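Local coordinates for protein OsmC family peroxiredoxin (Aquifex aeolicus, PDB 2E8E) that probably reduces organic hydroperoxides by thiol chemistry, as other peroxiredoxins of the OsmC family do, at residues L37-I42 and K78-I83; I66-K71 and I83-V88; Y87-K92 and W126-E131. All blocks are in the same frame, centred on the assembly; numbering follows the deposited sequence.

Overall arrangement
After the N-terminal three-stranded antiparallel sheet (residues 3-28) comes helix 34-56, and contact 1 (37-42 with 78-83) closes a long loop from it to the start of strand 80-90. Inside that loop runs strand 60-72, which pairs with strand 80-90 in contact 2 (66-71 with 83-88). Contacts 1 and 2 therefore cross, sharing Ile83, with their centres about 10 Å apart. Contact 3 (87-92 with 126-131) opens where contact 2 ends, shares Tyr87 and Val88 with it, and closes a loop holding helices 95-109 and 111-116. Strand 80-90 is thus the middle of the mixed sheet: contact 1 ties it to a helix, contacts 2 and 3 to its two neighbouring strands.

Contact 1: L37-I42 and K78-I83; sequences LLLVSI and KIYEEI
This is helix-on-sheet packing in the OsmC-like fold: an early part of helix 34-56 meets the beginning of strand 80-90, where Glu81 and Glu82 face Lys71 in a classic beta bulge. Tyr80, Leu39 and Ile83 carry most of the buried surface, and no hydrogen bond joins the two segments. CB of Tyr80 is directed at the helix, and chi1 of -72° sets CG anti to the carbonyl carbon. Leu39 lies aslant to the ring, setting CD1 3.5 Å from Tyr80 OH and CD2 3.8 Å from Tyr80 CE2. Leu38 comes in at the ring edge instead, near the ring plane: with CG anti to the backbone N (chi1 171°), its CD2 lies 4.1 Å from Tyr80 CE2. The buried hydroxyl is satisfied by a hydrogen bond to Met35 O, which holds the end of the ring against the first turn of the same helix. On the second subunit, Lys4 packs on Tyr80. Leu39 and Ile83 overlap flank to flank, running in opposite senses, with Leu39 CD2 4.1 Å from Ile83 CG2. Ile42, which also touches Leu113 and Val116 of helix 111-116, meets Ile83 tip to tip, CD1 to CD1 at 4.1 Å.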
loop_
_atom_site.group_PDB
_atom_site.type_symbol
_atom_site.label_atom_id
_atom_site.label_comp_id
_atom_site.label_asym_id
_atom_site.label_seq_id
_atom_site.Cartn_x
_atom_site.Cartn_y
_atom_site.Cartn_z
ATOM N N LEU A 37 3.993 -2.555 -3.456
ATOM C CA LEU A 37 2.555 -2.591 -3.198
ATOM C C LEU A 37 2.050 -1.236 -2.704
ATOM O O LEU A 37 0.904 -0.867 -2.960
ATOM C CB LEU A 37 2.199 -3.686 -2.181
ATOM C CG LEU A 37 2.190 -5.105 -2.756
ATOM C CD1 LEU A 37 1.775 -6.099 -1.678
ATOM C CD2 LEU A 37 1.213 -5.166 -3.933
ATOM N N LEU A 38 2.896 -0.490 -1.998
ATOM C CA LEU A 38 2.473 0.832 -1.542
ATOM C C LEU A 38 2.245 1.707 -2.776
ATOM O O LEU A 38 1.268 2.457 -2.847
ATOM C CB LEU A 38 3.534 1.474 -0.631
ATOM C CG LEU A 38 3.276 2.953 -0.293
ATOM C CD1 LEU A 38 1.924 3.086 0.409
ATOM C CD2 LEU A 38 4.386 3.496 0.595
ATOM N N LEU A 39 3.146 1.614 -3.752
ATOM C CA LEU A 39 2.987 2.412 -4.966
ATOM C C LEU A 39 1.723 1.973 -5.705
ATOM O O LEU A 39 1.013 2.798 -6.285
ATOM C CB LEU A 39 4.210 2.274 -5.878
ATOM C CG LEU A 39 5.516 2.880 -5.352
ATOM C CD1 LEU A 39 6.617 2.635 -6.368
ATOM C CD2 LEU A 39 5.351 4.384 -5.114
ATOM N N VAL A 40 1.434 0.676 -5.690
ATOM C CA VAL A 40 0.224 0.196 -6.349
ATOM C C VAL A 40 -1.006 0.760 -5.634
ATOM O O VAL A 40 -1.977 1.165 -6.280
ATOM C CB VAL A 40 0.147 -1.359 -6.360
ATOM C CG1 VAL A 40 -1.232 -1.816 -6.829
ATOM C CG2 VAL A 40 1.218 -1.924 -7.280
ATOM N N SER A 41 -0.964 0.796 -4.303
ATOM C CA SER A 41 -2.089 1.321 -3.528
ATOM C C SER A 41 -2.327 2.790 -3.863
ATOM O O SER A 41 -3.464 3.225 -4.055
ATOM C CB SER A 41 -1.817 1.171 -2.025
ATOM O OG SER A 41 -1.613 -0.192 -1.700
ATOM N N ILE A 42 -1.243 3.551 -3.929
ATOM C CA ILE A 42 -1.325 4.968 -4.256
ATOM C C ILE A 42 -1.878 5.159 -5.668
ATOM O O ILE A 42 -2.828 5.922 -5.879
ATOM C CB ILE A 42 0.074 5.627 -4.186
ATOM C CG1 ILE A 42 0.566 5.663 -2.734
ATOM C CG2 ILE A 42 0.025 7.026 -4.788
ATOM C CD1 ILE A 42 2.033 6.078 -2.602
ATOM N N LYS A 78 13.911 3.038 5.299
ATOM C CA LYS A 78 14.140 3.405 3.910
ATOM C C LYS A 78 12.878 3.836 3.174
ATOM O O LYS A 78 12.469 3.224 2.190
ATOM C CB LYS A 78 14.822 2.243 3.187
ATOM C CG LYS A 78 16.160 1.869 3.827
ATOM C CD LYS A 78 16.901 0.814 3.027
ATOM C CE LYS A 78 18.286 0.581 3.611
ATOM N NZ LYS A 78 19.071 -0.413 2.829
ATOM N N ILE A 79 12.273 4.909 3.668
ATOM C CA ILE A 79 11.058 5.454 3.078
ATOM C C ILE A 79 11.361 6.067 1.715
ATOM O O ILE A 79 12.519 6.278 1.360
ATOM C CB ILE A 79 10.473 6.577 3.960
ATOM C CG1 ILE A 79 11.494 7.714 4.089
ATOM C CG2 ILE A 79 10.100 6.032 5.336
ATOM C CD1 ILE A 79 10.989 8.922 4.846
ATOM N N TYR A 80 10.315 6.351 0.947
ATOM C CA TYR A 80 10.496 7.004 -0.343
ATOM C C TYR A 80 10.735 8.486 -0.073
ATOM O O TYR A 80 9.877 9.159 0.498
ATOM C CB TYR A 80 9.239 6.877 -1.208
ATOM C CG TYR A 80 8.976 5.495 -1.753
ATOM C CD1 TYR A 80 9.937 4.826 -2.509
ATOM C CD2 TYR A 80 7.748 4.871 -1.540
ATOM C CE1 TYR A 80 9.678 3.569 -3.048
ATOM C CE2 TYR A 80 7.477 3.616 -2.069
ATOM C CZ TYR A 80 8.446 2.972 -2.824
ATOM O OH TYR A 80 8.170 1.741 -3.361
ATOM N N GLU A 81 11.894 9.001 -0.468
ATOM C CA GLU A 81 12.172 10.415 -0.262
ATOM C C GLU A 81 11.494 11.187 -1.385
ATOM O O GLU A 81 11.230 12.387 -1.271
ATOM C CB GLU A 81 13.679 10.684 -0.290
ATOM C CG GLU A 81 14.469 9.864 0.716
ATOM C CD GLU A 81 15.607 10.644 1.348
ATOM O OE1 GLU A 81 16.411 11.246 0.606
ATOM O OE2 GLU A 81 15.699 10.651 2.593
ATOM N N GLU A 82 11.202 10.478 -2.466
ATOM C CA GLU A 82 10.563 11.079 -3.624
ATOM C C GLU A 82 9.678 10.061 -4.322
ATOM O O GLU A 82 10.026 8.887 -4.421
ATOM C CB GLU A 82 11.633 11.588 -4.598
ATOM C CG GLU A 82 11.123 11.923 -5.988
ATOM C CD GLU A 82 12.241 12.294 -6.949
ATOM O OE1 GLU A 82 12.164 11.889 -8.126
ATOM O OE2 GLU A 82 13.190 12.993 -6.533
ATOM N N ILE A 83 8.516 10.512 -4.780
ATOM C CA ILE A 83 7.602 9.647 -5.512
ATOM C C ILE A 83 7.136 10.427 -6.728
ATOM O O ILE A 83 6.563 11.507 -6.592
ATOM C CB ILE A 83 6.351 9.261 -4.690
ATOM C CG1 ILE A 83 6.758 8.481 -3.438
ATOM C CG2 ILE A 83 5.413 8.413 -5.560
ATOM C CD1 ILE A 83 5.588 8.024 -2.596
#

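Contact 2: I66-K71 and I83-V88; sequences IFLKGK and IEIKYV
Strands 66-71 and 83-88 run antiparallel, 4.6 Å apart at their axes; one face of the pair is buried and apolar, the other partly exposed and mostly charged. The buried face carries Ile66, Leu68, Ile83, Ile85 and Tyr87. Ile85 sits beside both isoleucine and leucine neighbours: its CG2 is 3.8 Å from Ile66 CG2, while its CG1 is 3.8 Å from Leu68 CD2. Ile66 also runs alongside Tyr87, with CG1 4.0 Å from Tyr87 CD1. Ile42 of helix 34-56 packs on Leu68 and Ile85, helix 95-109 touches Tyr87 through Val102 and Thr106, and Tyr87 OH bonds to Ser46 OG of helix 34-56. Between the faces, Phe67 with Lys86 and Lys69 with Glu84 form hydrogen-bonded pairs, each joined by two N-H to O bonds lying in the carbonyl plane.

The other face is looser. Phe67 turns its ring edge to Val88, CE2 to CG2 at 3.9 Å, and Lys86 leads away to a salt bridge with Glu127. Lys71, bent at its last torsion, slants over to Glu84 and places NZ 3.0 Å from OE2, met nearly along the C-O axis, while a water bridges the same two atoms. An alanine in place of Glu84 would lose this carboxylate and would probably leave the Lys71 ammonium less well held, with a weak link to Glu82 still in reach. Lys69 merely runs beside Glu84. The whole is a beta hairpin in the mixed sheet of the OsmC-like fold, and residues 66-71 also pair with an antiparallel strand of the second subunit, continuing the sheet across the dimer.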
loop_
_atom_site.group_PDB
_atom_site.type_symbol
_atom_site.label_atom_id
_atom_site.label_comp_id
_atom_site.label_asym_id
_atom_site.label_seq_id
_atom_site.Cartn_x
_atom_site.Cartn_y
_atom_site.Cartn_z
ATOM N N ILE A 66 -0.854 4.736 -15.466
ATOM C CA ILE A 66 -0.232 5.488 -14.387
ATOM C C ILE A 66 1.123 4.880 -14.071
ATOM O O ILE A 66 1.236 3.684 -13.801
ATOM C CB ILE A 66 -1.111 5.482 -13.121
ATOM C CG1 ILE A 66 -2.533 5.929 -13.473
ATOM C CG2 ILE A 66 -0.523 6.431 -12.083
ATOM C CD1 ILE A 66 -3.512 5.858 -12.311
ATOM N N PHE A 67 2.153 5.715 -14.115
ATOM C CA PHE A 67 3.508 5.271 -13.857
ATOM C C PHE A 67 4.019 5.881 -12.566
ATOM O O PHE A 67 4.047 7.098 -12.416
ATOM C CB PHE A 67 4.408 5.680 -15.024
ATOM C CG PHE A 67 3.934 5.160 -16.349
ATOM C CD1 PHE A 67 4.274 3.878 -16.771
ATOM C CD2 PHE A 67 3.096 5.928 -17.150
ATOM C CE1 PHE A 67 3.781 3.367 -17.974
ATOM C CE2 PHE A 67 2.600 5.428 -18.352
ATOM C CZ PHE A 67 2.942 4.146 -18.763
ATOM N N LEU A 68 4.415 5.033 -11.626
ATOM C CA LEU A 68 4.933 5.526 -10.362
ATOM C C LEU A 68 6.371 5.090 -10.156
ATOM O O LEU A 68 6.723 3.937 -10.389
ATOM C CB LEU A 68 4.078 5.033 -9.193
ATOM C CG LEU A 68 2.618 5.489 -9.201
ATOM C CD1 LEU A 68 1.743 4.410 -9.840
ATOM C CD2 LEU A 68 2.168 5.763 -7.778
ATOM N N LYS A 69 7.202 6.028 -9.721
ATOM C CA LYS A 69 8.602 5.742 -9.461
ATOM C C LYS A 69 8.958 6.310 -8.101
ATOM O O LYS A 69 8.775 7.502 -7.848
ATOM C CB LYS A 69 9.500 6.375 -10.525
ATOM C CG LYS A 69 10.984 6.214 -10.230
ATOM C CD LYS A 69 11.857 6.833 -11.311
ATOM C CE LYS A 69 11.607 6.190 -12.662
ATOM N NZ LYS A 69 12.535 6.707 -13.711
ATOM N N GLY A 70 9.466 5.455 -7.221
ATOM C CA GLY A 70 9.830 5.917 -5.898
ATOM C C GLY A 70 11.310 5.737 -5.637
ATOM O O GLY A 70 11.880 4.707 -5.988
ATOM N N LYS A 71 11.931 6.749 -5.038
ATOM C CA LYS A 71 13.355 6.705 -4.705
ATOM C C LYS A 71 13.466 6.648 -3.186
ATOM O O LYS A 71 12.977 7.537 -2.485
ATOM C CB LYS A 71 14.065 7.947 -5.247
ATOM C CG LYS A 71 14.107 8.007 -6.761
ATOM C CD LYS A 71 14.779 9.284 -7.248
ATOM C CE LYS A 71 14.907 9.299 -8.765
ATOM N NZ LYS A 71 13.585 9.181 -9.443
ATOM N N ILE A 83 8.516 10.512 -4.780
ATOM C CA ILE A 83 7.602 9.647 -5.512
ATOM C C ILE A 83 7.136 10.427 -6.728
ATOM O O ILE A 83 6.563 11.507 -6.592
ATOM C CB ILE A 83 6.351 9.261 -4.690
ATOM C CG1 ILE A 83 6.758 8.481 -3.438
ATOM C CG2 ILE A 83 5.413 8.413 -5.560
ATOM C CD1 ILE A 83 5.588 8.024 -2.596
ATOM N N GLU A 84 7.406 9.887 -7.911
ATOM C CA GLU A 84 6.989 10.525 -9.151
ATOM C C GLU A 84 5.788 9.772 -9.682
ATOM O O GLU A 84 5.807 8.540 -9.755
ATOM C CB GLU A 84 8.099 10.465 -10.200
ATOM C CG GLU A 84 9.325 11.288 -9.895
ATOM C CD GLU A 84 10.318 11.256 -11.042
ATOM O OE1 GLU A 84 9.945 11.681 -12.158
ATOM O OE2 GLU A 84 11.462 10.802 -10.834
ATOM N N ILE A 85 4.743 10.504 -10.049
ATOM C CA ILE A 85 3.551 9.872 -10.585
ATOM C C ILE A 85 3.209 10.552 -11.895
ATOM O O ILE A 85 3.063 11.775 -11.946
ATOM C CB ILE A 85 2.336 10.014 -9.642
ATOM C CG1 ILE A 85 2.687 9.511 -8.239
ATOM C CG2 ILE A 85 1.163 9.222 -10.203
ATOM C CD1 ILE A 85 1.562 9.653 -7.232
ATOM N N LYS A 86 3.089 9.755 -12.950
ATOM C CA LYS A 86 2.748 10.278 -14.265
ATOM C C LYS A 86 1.449 9.635 -14.733
ATOM O O LYS A 86 1.348 8.408 -14.806
ATOM C CB LYS A 86 3.863 9.971 -15.267
ATOM C CG LYS A 86 3.588 10.478 -16.673
ATOM C CD LYS A 86 4.728 10.116 -17.615
ATOM C CE LYS A 86 4.450 10.603 -19.023
ATOM N NZ LYS A 86 4.246 12.077 -19.053
ATOM N N TYR A 87 0.458 10.469 -15.036
ATOM C CA TYR A 87 -0.838 9.993 -15.503
ATOM C C TYR A 87 -0.933 10.200 -17.011
ATOM O O TYR A 87 -0.674 11.297 -17.506
ATOM C CB TYR A 87 -1.970 10.788 -14.852
ATOM C CG TYR A 87 -2.018 10.727 -13.344
ATOM C CD1 TYR A 87 -2.860 9.828 -12.690
ATOM C CD2 TYR A 87 -1.241 11.586 -12.570
ATOM C CE1 TYR A 87 -2.932 9.792 -11.297
ATOM C CE2 TYR A 87 -1.304 11.555 -11.181
ATOM C CZ TYR A 87 -2.152 10.660 -10.551
ATOM O OH TYR A 87 -2.232 10.648 -9.178
ATOM N N VAL A 88 -1.309 9.151 -17.731
ATOM C CA VAL A 88 -1.469 9.245 -19.176
ATOM C C VAL A 88 -2.889 8.815 -19.523
ATOM O O VAL A 88 -3.265 7.660 -19.314
ATOM C CB VAL A 88 -0.466 8.332 -19.926
ATOM C CG1 VAL A 88 -0.725 8.399 -21.430
ATOM C CG2 VAL A 88 0.965 8.759 -19.621
HETATM O O HOH W 1 11.103 9.193 -8.534
#

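Contact 3: Y87-K92 and W126-E131; sequences YVAVGK and WEVKWE
Five backbone hydrogen bonds join residues 87-92 to 126-131. Glu127 N to Tyr87 O, Ala89 N to Glu127 O, Lys129 N to Ala89 O and Gly91 N to Lys129 O all approach nearly along the C=O axis. The fifth, from Glu131 N to Gly91 O at 3.0 Å, comes instead from well above the carbonyl plane, 57° out of it, where the chain turns at Gly91. At the edge, Glu131 OE1 forms a salt bridge with Lys62 NZ. The pairing is parallel, closing a beta-alpha-beta crossover in which helices 95-109 and 111-116 connect strand 80-90 to strand 121-130. Gly91 takes backbone angles at which a CB would jam against the carbonyl O of Val90. Next to it, Lys92 CA makes a CH-pi contact over the six-membered ring of Trp130, 3.6 Å from its centroid and 8° off the normal, with Gly91 O over the same face of the indole. Glu131 lies alongside Val90, its CD 3.6 Å from Val90 CG1. Glu127, with CG in the crowded position between N and carbonyl carbon, runs beside Val88, whose CG2 is 3.7 Å from Glu127 CG. Trp126 swings its indole away to bond Glu95 through NE1, leaving its CB 4.0 Å from Tyr87 CB.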
loop_
_atom_site.group_PDB
_atom_site.type_symbol
_atom_site.label_atom_id
_atom_site.label_comp_id
_atom_site.label_asym_id
_atom_site.label_seq_id
_atom_site.Cartn_x
_atom_site.Cartn_y
_atom_site.Cartn_z
ATOM N N TYR A 87 0.458 10.469 -15.036
ATOM C CA TYR A 87 -0.838 9.993 -15.503
ATOM C C TYR A 87 -0.933 10.200 -17.011
ATOM O O TYR A 87 -0.674 11.297 -17.506
ATOM C CB TYR A 87 -1.970 10.788 -14.852
ATOM C CG TYR A 87 -2.018 10.727 -13.344
ATOM C CD1 TYR A 87 -2.860 9.828 -12.690
ATOM C CD2 TYR A 87 -1.241 11.586 -12.570
ATOM C CE1 TYR A 87 -2.932 9.792 -11.297
ATOM C CE2 TYR A 87 -1.304 11.555 -11.181
ATOM C CZ TYR A 87 -2.152 10.660 -10.551
ATOM O OH TYR A 87 -2.232 10.648 -9.178
ATOM N N VAL A 88 -1.309 9.151 -17.731
ATOM C CA VAL A 88 -1.469 9.245 -19.176
ATOM C C VAL A 88 -2.889 8.815 -19.523
ATOM O O VAL A 88 -3.265 7.660 -19.314
ATOM C CB VAL A 88 -0.466 8.332 -19.926
ATOM C CG1 VAL A 88 -0.725 8.399 -21.430
ATOM C CG2 VAL A 88 0.965 8.759 -19.621
ATOM N N ALA A 89 -3.689 9.750 -20.027
ATOM C CA ALA A 89 -5.058 9.429 -20.410
ATOM C C ALA A 89 -5.055 9.235 -21.920
ATOM O O ALA A 89 -4.499 10.053 -22.651
ATOM C CB ALA A 89 -6.004 10.557 -20.022
ATOM N N VAL A 90 -5.668 8.149 -22.375
ATOM C CA VAL A 90 -5.717 7.831 -23.797
ATOM C C VAL A 90 -7.155 7.851 -24.292
ATOM O O VAL A 90 -8.021 7.200 -23.710
ATOM C CB VAL A 90 -5.123 6.422 -24.064
ATOM C CG1 VAL A 90 -5.129 6.118 -25.553
ATOM C CG2 VAL A 90 -3.711 6.336 -23.495
ATOM N N GLY A 91 -7.404 8.598 -25.369
ATOM C CA GLY A 91 -8.743 8.677 -25.925
ATOM C C GLY A 91 -9.086 10.104 -26.308
ATOM O O GLY A 91 -8.200 10.903 -26.593
ATOM N N LYS A 92 -10.375 10.425 -26.338
ATOM C CA LYS A 92 -10.793 11.785 -26.654
ATOM C C LYS A 92 -10.868 12.481 -25.304
ATOM O O LYS A 92 -11.949 12.692 -24.757
ATOM C CB LYS A 92 -12.165 11.788 -27.331
ATOM C CG LYS A 92 -12.209 11.081 -28.682
ATOM C CD LYS A 92 -13.631 11.080 -29.238
ATOM C CE LYS A 92 -13.750 10.283 -30.530
ATOM N NZ LYS A 92 -13.031 10.919 -31.665
ATOM N N TRP A 126 1.251 14.797 -16.046
ATOM C CA TRP A 126 0.211 14.118 -16.797
ATOM C C TRP A 126 0.278 14.515 -18.256
ATOM O O TRP A 126 0.920 15.504 -18.618
ATOM C CB TRP A 126 -1.163 14.470 -16.224
ATOM C CG TRP A 126 -1.457 15.936 -16.267
ATOM C CD1 TRP A 126 -1.966 16.643 -17.320
ATOM C CD2 TRP A 126 -1.203 16.889 -15.229
ATOM N NE1 TRP A 126 -2.042 17.979 -17.001
ATOM C CE2 TRP A 126 -1.578 18.158 -15.725
ATOM C CE3 TRP A 126 -0.690 16.794 -13.929
ATOM C CZ2 TRP A 126 -1.460 19.324 -14.965
ATOM C CZ3 TRP A 126 -0.572 17.955 -13.172
ATOM C CH2 TRP A 126 -0.953 19.205 -13.696
ATOM N N GLU A 127 -0.384 13.730 -19.095
ATOM C CA GLU A 127 -0.406 14.010 -20.517
ATOM C C GLU A 127 -1.532 13.235 -21.167
ATOM O O GLU A 127 -1.955 12.187 -20.672
ATOM C CB GLU A 127 0.925 13.628 -21.167
ATOM C CG GLU A 127 1.200 12.139 -21.228
ATOM C CD GLU A 127 2.494 11.818 -21.956
ATOM O OE1 GLU A 127 3.570 12.224 -21.467
ATOM O OE2 GLU A 127 2.437 11.164 -23.019
ATOM N N VAL A 128 -2.026 13.765 -22.276
ATOM C CA VAL A 128 -3.095 13.109 -22.997
ATOM C C VAL A 128 -2.597 12.633 -24.346
ATOM O O VAL A 128 -1.754 13.271 -24.978
ATOM C CB VAL A 128 -4.288 14.061 -23.230
ATOM C CG1 VAL A 128 -5.296 13.411 -24.164
ATOM C CG2 VAL A 128 -4.942 14.411 -21.906
ATOM N N LYS A 129 -3.106 11.482 -24.760
ATOM C CA LYS A 129 -2.783 10.915 -26.053
ATOM C C LYS A 129 -4.142 10.851 -26.719
ATOM O O LYS A 129 -4.965 9.994 -26.396
ATOM C CB LYS A 129 -2.181 9.516 -25.903
ATOM C CG LYS A 129 -0.673 9.512 -25.715
ATOM C CD LYS A 129 0.029 10.003 -26.978
ATOM C CE LYS A 129 1.539 9.991 -26.825
ATOM N NZ LYS A 129 2.224 10.432 -28.076
ATOM N N TRP A 130 -4.393 11.790 -27.624
ATOM C CA TRP A 130 -5.671 11.834 -28.309
ATOM C C TRP A 130 -5.799 10.683 -29.288
ATOM O O TRP A 130 -5.055 10.595 -30.270
ATOM C CB TRP A 130 -5.834 13.166 -29.037
ATOM C CG TRP A 130 -7.223 13.369 -29.520
ATOM C CD1 TRP A 130 -7.769 12.900 -30.683
ATOM C CD2 TRP A 130 -8.275 14.047 -28.826
ATOM N NE1 TRP A 130 -9.097 13.244 -30.755
ATOM C CE2 TRP A 130 -9.434 13.950 -29.628
ATOM C CE3 TRP A 130 -8.352 14.728 -27.604
ATOM C CZ2 TRP A 130 -10.660 14.507 -29.246
ATOM C CZ3 TRP A 130 -9.571 15.283 -27.223
ATOM C CH2 TRP A 130 -10.708 15.170 -28.044
ATOM N N GLU A 131 -6.754 9.803 -29.017
ATOM C CA GLU A 131 -6.975 8.640 -29.858
ATOM C C GLU A 131 -8.444 8.316 -30.059
ATOM O O GLU A 131 -9.273 8.560 -29.183
ATOM C CB GLU A 131 -6.286 7.413 -29.255
ATOM C CG GLU A 131 -4.778 7.472 -29.280
ATOM C CD GLU A 131 -4.149 6.113 -29.064
ATOM O OE1 GLU A 131 -4.786 5.103 -29.435
ATOM O OE2 GLU A 131 -3.015 6.058 -28.543
#